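Local atomic coordinates of beta-galactosidase (Bacillus circulans, PDB entry 4MAD), a protein that probably hydrolyses terminal non-reducing beta-D-galactose residues from beta-D-galactosides, as a member of glycoside hydrolase family 35. Residues Phe295-Asn300 with Leu547-Glu552. Residues are numbered along the deposited sequence; the frame is centred on the assembly and turned at random.
Sequences FYNGAN and LGRYWE
R549 leaves its strand with CG anti to the carbonyl carbon (chi1 -44°), and a bend at chi3 (-149°) carries its guanidinium to F295 and N297. F295 likewise sets CG anti to its own carbonyl carbon, beside the backbone N, which presents one edge of the phenyl ring to the arginine. CD1 of F295 stands 3.6 Å from NH1 and 3.7 Å from CZ of R549, over one face of the guanidinium and displaced toward its rim. With the two planes 63° apart, the ring meets that face by its edge and does not stack flat on it. N297 comes from another direction, its amide at the guanidinium edge and steeply turned to that plane; the terminal amide atom modelled as ND2 lies 2.8 Å from NH2 and 2.9 Å from NE of R549, and with the amide turned over these approaches may be hydrogen bonds. A water lies 2.9 Å from the carbonyl O of F295, where it may donate a hydrogen bond, and accepts a weak one from NH2 of R549. NH1 pairs with E457 in a salt bridge and also bonds to the carbonyl O of N458. A leucine in place of R549 would probably leave the E457 carboxylate without this charged mate and strip the F295 edge of its planar neighbour. The buried contact packs the loop between barrel strand 281-284 and the two-stranded hairpin 299-301/306-308 against edge strand 545-551 of the eight-stranded antiparallel sheet, while E457 ties in strand 449-457 of the six-stranded antiparallel sheet, so that R549 links the TIM barrel to both beta domains.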
loop_
_atom_site.group_PDB
_atom_site.type_symbol
_atom_site.label_atom_id
_atom_site.label_comp_id
_atom_site.label_asym_id
_atom_site.label_seq_id
_atom_site.Cartn_x
_atom_site.Cartn_y
_atom_site.Cartn_z
ATOM N N PHE A 295 -3.477 6.721 -3.463
ATOM C CA PHE A 295 -4.513 5.744 -3.310
ATOM C C PHE A 295 -3.898 4.340 -3.112
ATOM O O PHE A 295 -4.534 3.386 -3.373
ATOM C CB PHE A 295 -5.413 5.815 -4.554
ATOM C CG PHE A 295 -6.253 7.057 -4.641
ATOM C CD1 PHE A 295 -7.172 7.349 -3.686
ATOM C CD2 PHE A 295 -6.153 7.916 -5.692
ATOM C CE1 PHE A 295 -7.915 8.419 -3.772
ATOM C CE2 PHE A 295 -6.934 8.962 -5.784
ATOM C CZ PHE A 295 -7.799 9.222 -4.837
ATOM N N TYR A 296 -2.640 4.240 -2.694
ATOM C CA TYR A 296 -1.983 2.965 -2.765
ATOM C C TYR A 296 -2.210 2.012 -1.590
ATOM O O TYR A 296 -1.742 0.942 -1.581
ATOM C CB TYR A 296 -0.504 3.141 -2.976
ATOM C CG TYR A 296 -0.115 3.716 -4.306
ATOM C CD1 TYR A 296 -0.460 3.110 -5.479
ATOM C CD2 TYR A 296 0.645 4.840 -4.375
ATOM C CE1 TYR A 296 -0.064 3.623 -6.662
ATOM C CE2 TYR A 296 1.042 5.341 -5.535
ATOM C CZ TYR A 296 0.688 4.742 -6.697
ATOM O OH TYR A 296 1.104 5.276 -7.867
ATOM N N ASN A 297 -2.968 2.448 -0.618
ATOM C CA ASN A 297 -3.239 1.607 0.514
ATOM C C ASN A 297 -3.983 0.337 0.154
ATOM O O ASN A 297 -4.774 0.346 -0.707
ATOM C CB ASN A 297 -4.077 2.313 1.517
ATOM C CG ASN A 297 -5.485 2.492 1.043
ATOM O OD1 ASN A 297 -6.349 1.732 1.410
ATOM N ND2 ASN A 297 -5.710 3.488 0.290
ATOM N N GLY A 298 -3.703 -0.721 0.891
ATOM C CA GLY A 298 -4.408 -1.969 0.802
ATOM C C GLY A 298 -5.628 -2.093 1.709
ATOM O O GLY A 298 -6.049 -1.157 2.242
ATOM N N ALA A 299 -6.156 -3.289 1.841
ATOM C CA ALA A 299 -7.277 -3.600 2.707
ATOM C C ALA A 299 -7.320 -5.067 3.068
ATOM O O ALA A 299 -6.649 -5.837 2.493
ATOM C CB ALA A 299 -8.557 -3.213 2.098
ATOM N N ASN A 300 -8.146 -5.374 4.039
ATOM C CA ASN A 300 -8.396 -6.716 4.460
ATOM C C ASN A 300 -9.896 -6.921 4.527
ATOM O O ASN A 300 -10.657 -6.017 4.362
ATOM C CB ASN A 300 -7.771 -7.027 5.809
ATOM C CG ASN A 300 -6.272 -7.079 5.749
ATOM O OD1 ASN A 300 -5.716 -8.033 5.354
ATOM N ND2 ASN A 300 -5.678 -6.022 6.085
ATOM N N LEU A 547 -1.010 13.209 -1.093
ATOM C CA LEU A 547 -0.573 12.774 0.212
ATOM C C LEU A 547 -1.154 11.465 0.685
ATOM O O LEU A 547 -0.592 10.834 1.504
ATOM C CB LEU A 547 -0.863 13.819 1.265
ATOM C CG LEU A 547 -0.171 15.166 1.150
ATOM C CD1 LEU A 547 -0.455 15.984 2.326
ATOM C CD2 LEU A 547 1.293 15.074 0.885
ATOM N N GLY A 548 -2.348 11.172 0.240
ATOM C CA GLY A 548 -3.112 10.113 0.831
ATOM C C GLY A 548 -4.464 10.541 1.317
ATOM O O GLY A 548 -4.912 11.569 0.981
ATOM N N ARG A 549 -5.100 9.687 2.074
ATOM C CA ARG A 549 -6.408 9.925 2.607
ATOM C C ARG A 549 -6.402 10.319 4.083
ATOM O O ARG A 549 -5.484 9.989 4.798
ATOM C CB ARG A 549 -7.261 8.665 2.495
ATOM C CG ARG A 549 -7.174 7.917 1.146
ATOM C CD ARG A 549 -8.097 6.726 1.122
ATOM N NE ARG A 549 -7.624 5.648 0.304
ATOM C CZ ARG A 549 -8.212 5.210 -0.793
ATOM N NH1 ARG A 549 -9.307 5.778 -1.211
ATOM N NH2 ARG A 549 -7.715 4.223 -1.488
ATOM N N TYR A 550 -7.455 11.011 4.496
ATOM C CA TYR A 550 -7.712 11.322 5.870
ATOM C C TYR A 550 -9.167 10.969 6.230
ATOM O O TYR A 550 -9.941 10.887 5.396
ATOM C CB TYR A 550 -7.486 12.779 6.140
ATOM C CG TYR A 550 -8.488 13.729 5.506
ATOM C CD1 TYR A 550 -9.643 14.084 6.145
ATOM C CD2 TYR A 550 -8.232 14.334 4.313
ATOM C CE1 TYR A 550 -10.498 14.972 5.622
ATOM C CE2 TYR A 550 -9.116 15.213 3.774
ATOM C CZ TYR A 550 -10.243 15.538 4.422
ATOM O OH TYR A 550 -11.087 16.405 3.829
ATOM N N TRP A 551 -9.471 10.689 7.468
ATOM C CA TRP A 551 -10.815 10.351 7.859
ATOM C C TRP A 551 -10.875 10.604 9.362
ATOM O O TRP A 551 -10.059 10.101 10.082
ATOM C CB TRP A 551 -11.055 8.892 7.560
ATOM C CG TRP A 551 -12.445 8.443 7.617
ATOM C CD1 TRP A 551 -13.530 9.158 7.955
ATOM C CD2 TRP A 551 -12.917 7.162 7.239
ATOM N NE1 TRP A 551 -14.650 8.402 7.852
ATOM C CE2 TRP A 551 -14.304 7.162 7.402
ATOM C CE3 TRP A 551 -12.298 6.015 6.811
ATOM C CZ2 TRP A 551 -15.052 6.054 7.157
ATOM C CZ3 TRP A 551 -13.045 4.953 6.520
ATOM C CH2 TRP A 551 -14.404 4.956 6.722
ATOM N N GLU A 552 -11.881 11.301 9.838
ATOM C CA GLU A 552 -11.970 11.736 11.220
ATOM C C GLU A 552 -12.012 10.586 12.215
ATOM O O GLU A 552 -11.786 10.787 13.381
ATOM C CB GLU A 552 -13.222 12.586 11.439
ATOM C CG GLU A 552 -14.441 11.828 11.218
ATOM C CD GLU A 552 -15.751 12.627 11.137
ATOM O OE1 GLU A 552 -15.763 13.829 11.293
ATOM O OE2 GLU A 552 -16.774 11.979 10.877
HETATM O O HOH W 1 -7.124 2.324 -3.986
#